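Immunoglobulin-like protein (PDB 3N6Y) is of unknown function but folds as a small immunoglobulin-like beta sandwich and is made with a signal sequence, so it is probably exported from the cytoplasm. Local coordinates at residues K51-R55 with A130-V136; T69-P75 with E117-F123. One frame throughout, in Å; residues are numbered along the deposited sequence. Where two conformers were deposited one is given.

Contact 1: K51-R55 with A130-V136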
ATOM      1  N   LYS A  51      10.727   3.678   1.552  1.00 15.03           N
ATOM      2  CA  LYS A  51       9.335   3.267   1.755  1.00 16.01           C
ATOM      3  C   LYS A  51       8.394   4.095   0.899  1.00 15.77           C
ATOM      4  O   LYS A  51       8.479   5.331   0.860  1.00 14.76           O
ATOM      5  CB  LYS A  51       8.975   3.333   3.246  1.00 16.98           C
ATOM      6  CG  LYS A  51       7.520   3.083   3.569  1.00 18.26           C
ATOM      7  CD  LYS A  51       7.319   3.318   5.072  1.00 21.00           C
ATOM      8  CE  LYS A  51       5.846   3.290   5.411  1.00 25.36           C
ATOM      9  NZ  LYS A  51       5.603   3.594   6.866  1.00 28.30           N
ATOM     10  N   PHE A  52       7.498   3.425   0.164  1.00 13.92           N
ATOM     11  CA  PHE A  52       6.573   4.126  -0.679  1.00 14.01           C
ATOM     12  C   PHE A  52       5.182   3.492  -0.662  1.00 13.22           C
ATOM     13  O   PHE A  52       5.020   2.344  -0.251  1.00 13.58           O
ATOM     14  CB  PHE A  52       7.056   4.199  -2.146  1.00 13.39           C
ATOM     15  CG  PHE A  52       7.176   2.838  -2.817  1.00 13.85           C
ATOM     16  CD1 PHE A  52       8.264   2.005  -2.590  1.00 14.15           C
ATOM     17  CD2 PHE A  52       6.154   2.369  -3.644  1.00 15.04           C
ATOM     18  CE1 PHE A  52       8.347   0.771  -3.178  1.00 14.74           C
ATOM     19  CE2 PHE A  52       6.247   1.131  -4.265  1.00 15.40           C
ATOM     20  CZ  PHE A  52       7.336   0.325  -4.019  1.00 14.67           C
ATOM     21  N   GLY A  53       4.199   4.256  -1.075  1.00 12.81           N
ATOM     22  CA  GLY A  53       2.843   3.768  -1.165  1.00 13.13           C
ATOM     23  C   GLY A  53       1.817   4.858  -1.010  1.00 13.80           C
ATOM     24  O   GLY A  53       2.032   5.990  -1.475  1.00 13.10           O
HETATM   25  N   MSE A  54       0.706   4.505  -0.389  1.00 13.90           N
HETATM   26  CA  MSE A  54      -0.498   5.302  -0.249  0.80 14.58           C
HETATM   27  C   MSE A  54      -0.935   5.436   1.229  1.00 13.76           C
HETATM   28  O   MSE A  54      -0.766   4.481   2.024  1.00 13.81           O
HETATM   29  CB  MSE A  54      -1.638   4.669  -1.094  0.80 13.49           C
HETATM   30  CG  MSE A  54      -1.500   4.883  -2.600  0.80 13.88           C
HETATM   31 SE   MSE A  54      -3.021   4.067  -3.482  0.80 13.05          SE
HETATM   32  CE  MSE A  54      -2.674   2.243  -3.021  0.80 11.91           C
ATOM     33  N   ARG A  55      -1.561   6.574   1.562  1.00 15.51           N
ATOM     34  CA  ARG A  55      -2.211   6.787   2.839  1.00 16.47           C
ATOM     35  C   ARG A  55      -3.552   7.426   2.488  1.00 15.95           C
ATOM     36  O   ARG A  55      -3.642   8.319   1.637  1.00 16.86           O
ATOM     37  CB  ARG A  55      -1.393   7.655   3.785  1.00 17.56           C
ATOM     38  CG  ARG A  55      -2.053   7.822   5.147  1.00 18.69           C
ATOM     39  CD  ARG A  55      -1.077   8.339   6.179  1.00 19.45           C
ATOM     40  NE  ARG A  55      -0.587   9.661   5.767  1.00 20.76           N
ATOM     41  CZ  ARG A  55       0.599  10.156   6.100  1.00 21.15           C
ATOM     42  NH1 ARG A  55       1.442   9.476   6.859  1.00 21.24           N
ATOM     43  NH2 ARG A  55       0.958  11.342   5.645  1.00 21.81           N
ATOM     44  N   ALA A 130      -8.564   2.117  -4.012  1.00 15.23           N
ATOM     45  CA  ALA A 130      -7.496   3.036  -4.409  1.00 16.55           C
ATOM     46  C   ALA A 130      -6.362   2.297  -5.097  1.00 15.04           C
ATOM     47  O   ALA A 130      -6.112   1.138  -4.769  1.00 14.41           O
ATOM     48  CB  ALA A 130      -6.984   3.814  -3.208  1.00 16.57           C
ATOM     49  N   GLU A 131      -5.678   2.984  -5.993  1.00 15.94           N
ATOM     50  CA  GLU A 131      -4.497   2.387  -6.645  1.00 15.01           C
ATOM     51  C   GLU A 131      -3.505   3.434  -7.045  1.00 15.80           C
ATOM     52  O   GLU A 131      -3.901   4.580  -7.357  1.00 15.64           O
ATOM     53  CB  GLU A 131      -4.903   1.541  -7.870  1.00 16.46           C
ATOM     54  CG  GLU A 131      -5.231   2.283  -9.136  1.00 20.05           C
ATOM     55  CD  GLU A 131      -5.415   1.310 -10.292  1.00 24.39           C
ATOM     56  OE1 GLU A 131      -4.504   0.458 -10.487  1.00 30.06           O
ATOM     57  OE2 GLU A 131      -6.429   1.420 -11.000  1.00 27.25           O
ATOM     58  N   LYS A 132      -2.233   3.041  -7.080  1.00 15.29           N
ATOM     59  CA  LYS A 132      -1.194   3.857  -7.640  1.00 14.84           C
ATOM     60  C   LYS A 132      -0.087   3.003  -8.208  1.00 13.64           C
ATOM     61  O   LYS A 132       0.285   1.973  -7.590  1.00 16.97           O
ATOM     62  CB  LYS A 132      -0.587   4.799  -6.587  1.00 15.28           C
ATOM     63  CG  LYS A 132      -0.132   6.128  -7.177  1.00 17.70           C
ATOM     64  CD  LYS A 132      -1.336   7.055  -7.528  1.00 20.55           C
ATOM     65  CE  LYS A 132      -0.905   8.276  -8.202  1.00 22.81           C
ATOM     66  NZ  LYS A 132      -2.012   9.092  -8.776  1.00 25.24           N
ATOM     67  N   SER A 133       0.419   3.485  -9.363  1.00 15.24           N
ATOM     68  CA  SER A 133       1.552   2.859 -10.077  1.00 15.63           C
ATOM     69  C   SER A 133       2.805   3.672  -9.809  1.00 16.41           C
ATOM     70  O   SER A 133       2.801   4.892 -10.079  1.00 17.68           O
ATOM     71  CB  SER A 133       1.271   2.751 -11.579  1.00 17.86           C
ATOM     72  OG  SER A 133       0.266   1.773 -11.786  1.00 21.73           O
ATOM     73  N   PHE A 134       3.852   3.014  -9.298  1.00 15.10           N
ATOM     74  CA  PHE A 134       5.165   3.643  -9.053  1.00 15.64           C
ATOM     75  C   PHE A 134       6.258   3.087  -9.961  1.00 17.43           C
ATOM     76  O   PHE A 134       6.282   1.885 -10.207  1.00 18.17           O
ATOM     77  CB  PHE A 134       5.594   3.446  -7.629  1.00 15.27           C
ATOM     78  CG  PHE A 134       4.616   3.978  -6.654  1.00 14.09           C
ATOM     79  CD1 PHE A 134       4.733   5.255  -6.166  1.00 14.58           C
ATOM     80  CD2 PHE A 134       3.577   3.147  -6.157  1.00 14.10           C
ATOM     81  CE1 PHE A 134       3.829   5.736  -5.253  1.00 14.50           C
ATOM     82  CE2 PHE A 134       2.668   3.632  -5.258  1.00 13.67           C
ATOM     83  CZ  PHE A 134       2.796   4.917  -4.803  1.00 14.57           C
ATOM     84  N   ASP A 135       7.147   3.974 -10.393  1.00 17.70           N
ATOM     85  CA  ASP A 135       8.292   3.656 -11.253  0.70 18.77           C
ATOM     86  C   ASP A 135       9.533   3.711 -10.363  1.00 18.76           C
ATOM     87  O   ASP A 135       9.902   4.796  -9.901  1.00 18.01           O
ATOM     88  CB  ASP A 135       8.385   4.701 -12.384  0.70 21.16           C
ATOM     89  CG  ASP A 135       9.620   4.550 -13.225  0.70 23.21           C
ATOM     90  OD1 ASP A 135       9.919   3.414 -13.636  0.70 24.02           O
ATOM     91  OD2 ASP A 135      10.308   5.578 -13.472  0.70 24.50           O
ATOM     92  N   VAL A 136      10.140   2.545 -10.142  1.00 18.50           N
ATOM     93  CA  VAL A 136      11.287   2.387  -9.269  1.00 17.85           C
ATOM     94  C   VAL A 136      12.506   2.351 -10.190  1.00 19.82           C
ATOM     95  O   VAL A 136      12.610   1.514 -11.083  1.00 18.39           O
ATOM     96  CB  VAL A 136      11.176   1.122  -8.422  1.00 17.52           C
ATOM     97  CG1 VAL A 136      12.500   0.787  -7.695  1.00 17.42           C
ATOM     98  CG2 VAL A 136       9.990   1.257  -7.451  1.00 16.28           C
TER
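The ring of Phe52 turns its edge to a face of Phe134, a T-shaped aromatic pair in the core of an immunoglobulin-like beta sandwich, with ring centroids 5.1 Å apart and planes at 64°. Phe52 CD2 leads, sitting over the rim of the Phe134 ring rather than its middle, 3.7 Å from Phe134 CD2. The two side chains, coming from opposite sheets, pass one another rather than meeting end on. Phe52 CG is tucked between its own backbone N and carbonyl carbon (chi1 63°), which brings the CD2-CE2 edge over the Phe134 face. Farther along the same ring, CZ of Phe52 comes obliquely to within 4.4 Å of Val136 CG2, and Val44 from the short strand 43-44 touches all three side chains.

Strands 51-55 and 130-136 run nearly antiparallel, at 155°, but their axes stay 7.7 Å apart and no hydrogen bond joins them. They belong to the two facing sheets: 51-55 bonds through its backbone to strand 101-106, whereas 130-136 lies beside strand 116-124. Gly53 brings its backbone close to the far end of the Phe134 ring, Gly53 O lying 3.6 Å from Phe134 CZ and oblique to the ring.

Beyond the aromatic pair, the selenomethionine at Met54 extends across to the opposing strand. Its chain leaves beside the backbone N, runs straight through chi2 and bends at its last torsion, which lays CE back over the Ala130-Glu131 backbone. Lys132 gives only the root of its side chain here; its amine leads off to a cation-pi contact with Tyr14. The selenium rests on the opposing main chain, Met54 SE 3.7 Å from Glu131 C, with Ala130 CB 4.0 Å from that same SE.

Contact 2: T69-P75 with E117-F123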
ATOM      1  N   THR A  69      -7.875  -6.242   1.121  1.00 14.77           N
ATOM      2  CA  THR A  69      -6.812  -6.995   0.450  1.00 15.79           C
ATOM      3  C   THR A  69      -5.878  -5.941  -0.183  1.00 14.46           C
ATOM      4  O   THR A  69      -6.285  -5.146  -1.065  1.00 14.68           O
ATOM      5  CB  THR A  69      -7.341  -7.934  -0.635  1.00 16.43           C
ATOM      6  OG1 THR A  69      -8.257  -8.894  -0.078  1.00 18.66           O
ATOM      7  CG2 THR A  69      -6.175  -8.733  -1.265  1.00 16.64           C
ATOM      8  N   LEU A  70      -4.627  -5.930   0.270  1.00 14.67           N
ATOM      9  CA  LEU A  70      -3.598  -5.060  -0.313  0.50 13.62           C
ATOM     10  C   LEU A  70      -2.835  -5.903  -1.321  1.00 14.31           C
ATOM     11  O   LEU A  70      -2.097  -6.833  -0.933  1.00 14.78           O
ATOM     12  CB  LEU A  70      -2.613  -4.502   0.722  0.50 12.97           C
ATOM     13  CG  LEU A  70      -3.012  -3.400   1.712  0.50 13.26           C
ATOM     14  CD1 LEU A  70      -4.357  -3.696   2.417  0.50 12.21           C
ATOM     15  CD2 LEU A  70      -1.940  -3.266   2.777  0.50 12.66           C
ATOM     16  N   LEU A  71      -3.011  -5.578  -2.584  1.00 12.69           N
ATOM     17  CA  LEU A  71      -2.438  -6.352  -3.691  0.50 13.54           C
ATOM     18  C   LEU A  71      -1.289  -5.556  -4.245  1.00 13.32           C
ATOM     19  O   LEU A  71      -1.481  -4.522  -4.851  1.00 15.61           O
ATOM     20  CB  LEU A  71      -3.462  -6.587  -4.791  0.50 13.03           C
ATOM     21  CG  LEU A  71      -2.889  -7.358  -5.985  0.50 12.73           C
ATOM     22  CD1 LEU A  71      -2.443  -8.812  -5.531  0.50 12.92           C
ATOM     23  CD2 LEU A  71      -3.900  -7.394  -7.133  0.50 13.97           C
ATOM     24  N   TYR A  72      -0.064  -6.019  -4.005  1.00 14.26           N
ATOM     25  CA  TYR A  72       1.110  -5.392  -4.566  1.00 13.63           C
ATOM     26  C   TYR A  72       1.536  -6.175  -5.793  1.00 14.86           C
ATOM     27  O   TYR A  72       1.842  -7.354  -5.679  1.00 16.63           O
ATOM     28  CB  TYR A  72       2.280  -5.494  -3.584  1.00 14.87           C
ATOM     29  CG  TYR A  72       2.089  -4.889  -2.191  1.00 14.58           C
ATOM     30  CD1 TYR A  72       1.324  -5.508  -1.223  1.00 15.23           C
ATOM     31  CD2 TYR A  72       2.670  -3.664  -1.873  1.00 14.88           C
ATOM     32  CE1 TYR A  72       1.154  -4.948   0.030  1.00 15.58           C
ATOM     33  CE2 TYR A  72       2.514  -3.110  -0.612  1.00 14.35           C
ATOM     34  CZ  TYR A  72       1.769  -3.734   0.313  1.00 15.02           C
ATOM     35  OH  TYR A  72       1.640  -3.167   1.586  1.00 16.87           O
ATOM     36  N   LEU A  73       1.515  -5.552  -6.953  1.00 13.91           N
ATOM     37  CA  LEU A  73       2.108  -6.153  -8.142  1.00 15.40           C
ATOM     38  C   LEU A  73       3.515  -5.564  -8.343  1.00 15.87           C
ATOM     39  O   LEU A  73       3.697  -4.329  -8.380  1.00 16.87           O
ATOM     40  CB  LEU A  73       1.228  -5.852  -9.350  1.00 15.51           C
ATOM     41  CG  LEU A  73      -0.174  -6.443  -9.366  1.00 16.66           C
ATOM     42  CD1 LEU A  73      -0.922  -5.945 -10.692  1.00 16.60           C
ATOM     43  CD2 LEU A  73      -0.129  -7.958  -9.332  1.00 17.46           C
ATOM     44  N   THR A  74       4.481  -6.454  -8.545  1.00 13.97           N
ATOM     45  CA  THR A  74       5.886  -6.106  -8.561  1.00 13.61           C
ATOM     46  C   THR A  74       6.496  -6.512  -9.897  1.00 14.19           C
ATOM     47  O   THR A  74       5.869  -7.271 -10.642  1.00 13.00           O
ATOM     48  CB  THR A  74       6.687  -6.750  -7.418  1.00 13.71           C
ATOM     49  OG1 THR A  74       7.121  -8.062  -7.805  1.00 14.68           O
ATOM     50  CG2 THR A  74       5.849  -6.880  -6.150  1.00 14.44           C
ATOM     51  N   PRO A  75       7.724  -6.002 -10.206  1.00 14.36           N
ATOM     52  CA  PRO A  75       8.402  -6.490 -11.385  1.00 15.96           C
ATOM     53  C   PRO A  75       9.028  -7.882 -11.281  1.00 18.14           C
ATOM     54  O   PRO A  75       9.602  -8.361 -12.268  1.00 18.24           O
ATOM     55  CB  PRO A  75       9.494  -5.438 -11.617  1.00 17.08           C
ATOM     56  CG  PRO A  75       9.120  -4.259 -10.708  1.00 15.57           C
ATOM     57  CD  PRO A  75       8.446  -4.876  -9.581  1.00 15.14           C
ATOM     58  N   GLU A 117       7.947  -1.170 -12.766  1.00 17.64           N
ATOM     59  CA  GLU A 117       6.637  -0.699 -12.292  0.50 18.74           C
ATOM     60  C   GLU A 117       6.106  -1.574 -11.147  1.00 17.96           C
ATOM     61  O   GLU A 117       6.029  -2.810 -11.274  1.00 18.61           O
ATOM     62  CB  GLU A 117       5.618  -0.668 -13.445  0.50 20.67           C
ATOM     63  CG  GLU A 117       4.180  -0.411 -12.966  0.50 22.09           C
ATOM     64  CD  GLU A 117       3.238   0.077 -14.051  0.50 24.03           C
ATOM     65  OE1 GLU A 117       3.695   0.309 -15.203  0.50 28.18           O
ATOM     66  OE2 GLU A 117       2.037   0.261 -13.754  0.50 25.42           O
ATOM     67  N   TRP A 118       5.710  -0.925 -10.039  1.00 16.50           N
ATOM     68  CA  TRP A 118       5.055  -1.525  -8.911  1.00 16.22           C
ATOM     69  C   TRP A 118       3.676  -0.860  -8.846  1.00 17.00           C
ATOM     70  O   TRP A 118       3.549   0.391  -8.832  1.00 17.12           O
ATOM     71  CB  TRP A 118       5.802  -1.202  -7.631  1.00 15.72           C
ATOM     72  CG  TRP A 118       7.143  -1.836  -7.511  1.00 14.81           C
ATOM     73  CD1 TRP A 118       8.250  -1.624  -8.297  1.00 15.48           C
ATOM     74  CD2 TRP A 118       7.532  -2.725  -6.495  1.00 15.14           C
ATOM     75  NE1 TRP A 118       9.301  -2.365  -7.794  1.00 14.82           N
ATOM     76  CE2 TRP A 118       8.884  -3.050  -6.696  1.00 15.30           C
ATOM     77  CE3 TRP A 118       6.859  -3.289  -5.431  1.00 14.68           C
ATOM     78  CZ2 TRP A 118       9.565  -3.935  -5.868  1.00 14.33           C
ATOM     79  CZ3 TRP A 118       7.521  -4.193  -4.594  1.00 13.35           C
ATOM     80  CH2 TRP A 118       8.870  -4.484  -4.820  1.00 14.30           C
ATOM     81  N   ARG A 119       2.658  -1.690  -8.897  1.00 14.89           N
ATOM     82  CA  ARG A 119       1.285  -1.239  -8.867  0.50 14.91           C
ATOM     83  C   ARG A 119       0.693  -1.718  -7.545  1.00 14.73           C
ATOM     84  O   ARG A 119       0.612  -2.918  -7.297  1.00 14.29           O
ATOM     85  CB  ARG A 119       0.531  -1.777 -10.114  0.50 15.05           C
ATOM     86  CG  ARG A 119      -0.986  -1.511 -10.120  0.50 15.31           C
ATOM     87  CD  ARG A 119      -1.671  -2.041 -11.389  0.50 16.16           C
ATOM     88  NE  ARG A 119      -2.989  -1.472 -11.650  0.50 15.96           N
ATOM     89  CZ  ARG A 119      -3.784  -1.839 -12.664  0.50 17.01           C
ATOM     90  NH1 ARG A 119      -3.412  -2.795 -13.522  0.50 18.06           N
ATOM     91  NH2 ARG A 119      -4.953  -1.217 -12.852  0.50 16.72           N
ATOM     92  N   LEU A 120       0.285  -0.775  -6.690  1.00 12.81           N
ATOM     93  CA  LEU A 120      -0.266  -1.040  -5.359  1.00 13.52           C
ATOM     94  C   LEU A 120      -1.751  -0.754  -5.401  1.00 14.52           C
ATOM     95  O   LEU A 120      -2.177   0.334  -5.841  1.00 13.49           O
ATOM     96  CB  LEU A 120       0.404  -0.106  -4.337  1.00 13.89           C
ATOM     97  CG  LEU A 120       1.732  -0.634  -3.738  1.00 14.62           C
ATOM     98  CD1 LEU A 120       2.762  -1.015  -4.804  1.00 16.24           C
ATOM     99  CD2 LEU A 120       2.329   0.409  -2.827  1.00 16.11           C
HETATM  100  N   MSE A 121      -2.535  -1.743  -5.058  1.00 12.57           N
HETATM  101  CA  MSE A 121      -3.988  -1.711  -5.194  1.00 13.78           C
HETATM  102  C   MSE A 121      -4.612  -2.148  -3.900  1.00 12.16           C
HETATM  103  O   MSE A 121      -4.293  -3.225  -3.388  1.00 14.51           O
HETATM  104  CB  MSE A 121      -4.422  -2.633  -6.362  1.00 13.62           C
HETATM  105  CG  MSE A 121      -3.738  -2.306  -7.664  1.00 14.79           C
HETATM  106 SE   MSE A 121      -4.230  -3.632  -9.028  1.00 15.12          SE
HETATM  107  CE  MSE A 121      -5.827  -2.691  -9.710  1.00 19.33           C
ATOM    108  N   VAL A 122      -5.495  -1.298  -3.359  1.00 13.02           N
ATOM    109  CA  VAL A 122      -6.298  -1.628  -2.202  1.00 13.23           C
ATOM    110  C   VAL A 122      -7.716  -2.020  -2.611  1.00 12.97           C
ATOM    111  O   VAL A 122      -8.437  -1.234  -3.189  1.00 14.63           O
ATOM    112  CB  VAL A 122      -6.465  -0.424  -1.209  1.00 15.58           C
ATOM    113  CG1 VAL A 122      -7.185  -0.926   0.075  1.00 17.65           C
ATOM    114  CG2 VAL A 122      -5.171   0.187  -0.892  1.00 18.27           C
ATOM    115  N   PHE A 123      -8.076  -3.263  -2.254  1.00 12.85           N
ATOM    116  CA  PHE A 123      -9.413  -3.794  -2.526  1.00 13.20           C
ATOM    117  C   PHE A 123     -10.166  -4.086  -1.238  1.00 13.31           C
ATOM    118  O   PHE A 123      -9.565  -4.469  -0.193  1.00 15.31           O
ATOM    119  CB  PHE A 123      -9.308  -5.139  -3.254  1.00 13.57           C
ATOM    120  CG  PHE A 123      -8.813  -5.039  -4.657  1.00 13.81           C
ATOM    121  CD1 PHE A 123      -7.451  -5.083  -4.992  1.00 13.76           C
ATOM    122  CD2 PHE A 123      -9.713  -4.932  -5.672  1.00 14.50           C
ATOM    123  CE1 PHE A 123      -7.033  -4.983  -6.322  1.00 14.06           C
ATOM    124  CE2 PHE A 123      -9.284  -4.808  -7.018  1.00 14.23           C
ATOM    125  CZ  PHE A 123      -7.950  -4.861  -7.316  1.00 14.76           C
TER
HETATM  126  O   HOH W   1       3.423  -4.156 -11.563  1.00 31.35           O
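Leu71 N bonds to Met121 O at 2.8 Å, one of six backbone hydrogen bonds that zip strands 69-74 and 117-123 into an antiparallel ladder within one sheet of the immunoglobulin-like sandwich. The hydrogen-bonded pairs are Thr69 with Phe123, Leu71 with Met121 and Leu73 with Arg119; Leu70-Val122 and Tyr72-Leu120 are the non-hydrogen-bonded pairs between them.

Along each strand the side chains alternate between the two faces. On the face of Leu71 and Leu73, Leu71 CD2 reaches obliquely to Phe123 CE1 at 4.0 Å. Leu73 and Arg119 run together off the same face, so Leu73 CD1 touches the aliphatic Arg119 CD at 4.0 Å, while the arginine's NE continues to a salt bridge with Glu131 on the next strand. On the other face, Tyr72 crosses Leu120, CD2 meeting Leu120 CG at 3.7 Å; the tyrosine hydroxyl is hydrogen-bonded to Ala104 O in the opposing sheet, and Leu120 packs on Phe52 and Met54.

Toward residue 75 the ladder gives way to CH-pi contacts on one face of Trp118. Thr74 CB stands over the six-membered ring, 3.9 Å from its centroid, and Pro75 CD over the five-membered ring. With Trp118 CG beside its backbone N (chi1 -68°), the indole presents one face to both residues, and a bond from Trp118 NE1 to Val114 O helps fix its rotation. At the end of the ladder a water links the strands, donating to Glu117 O at 2.9 Å and weakly to Leu73 O. That same Leu73 O also receives Arg119 N and a CA-H contact from Trp118 CA, 3.2 Å away.

Overall arrangement
Contact 1 spans the two sheets of the sandwich, whereas contact 2 joins neighbouring strands within one of them. The first is buried and held by apolar, aromatic and selenium contacts, with no hydrogen bond between the segments; the second rests on main-chain hydrogen bonds, with one face turned to the core and the other, partly exposed, carrying Leu73 and Arg119. They meet where strands 116-124 and 127-136, consecutive in the chain, lie side by side in the sheet. Phe134 N probably bonds to Trp118 O, and on the inner side Val136 packs against Trp118 and Met54 CE against Leu120 O.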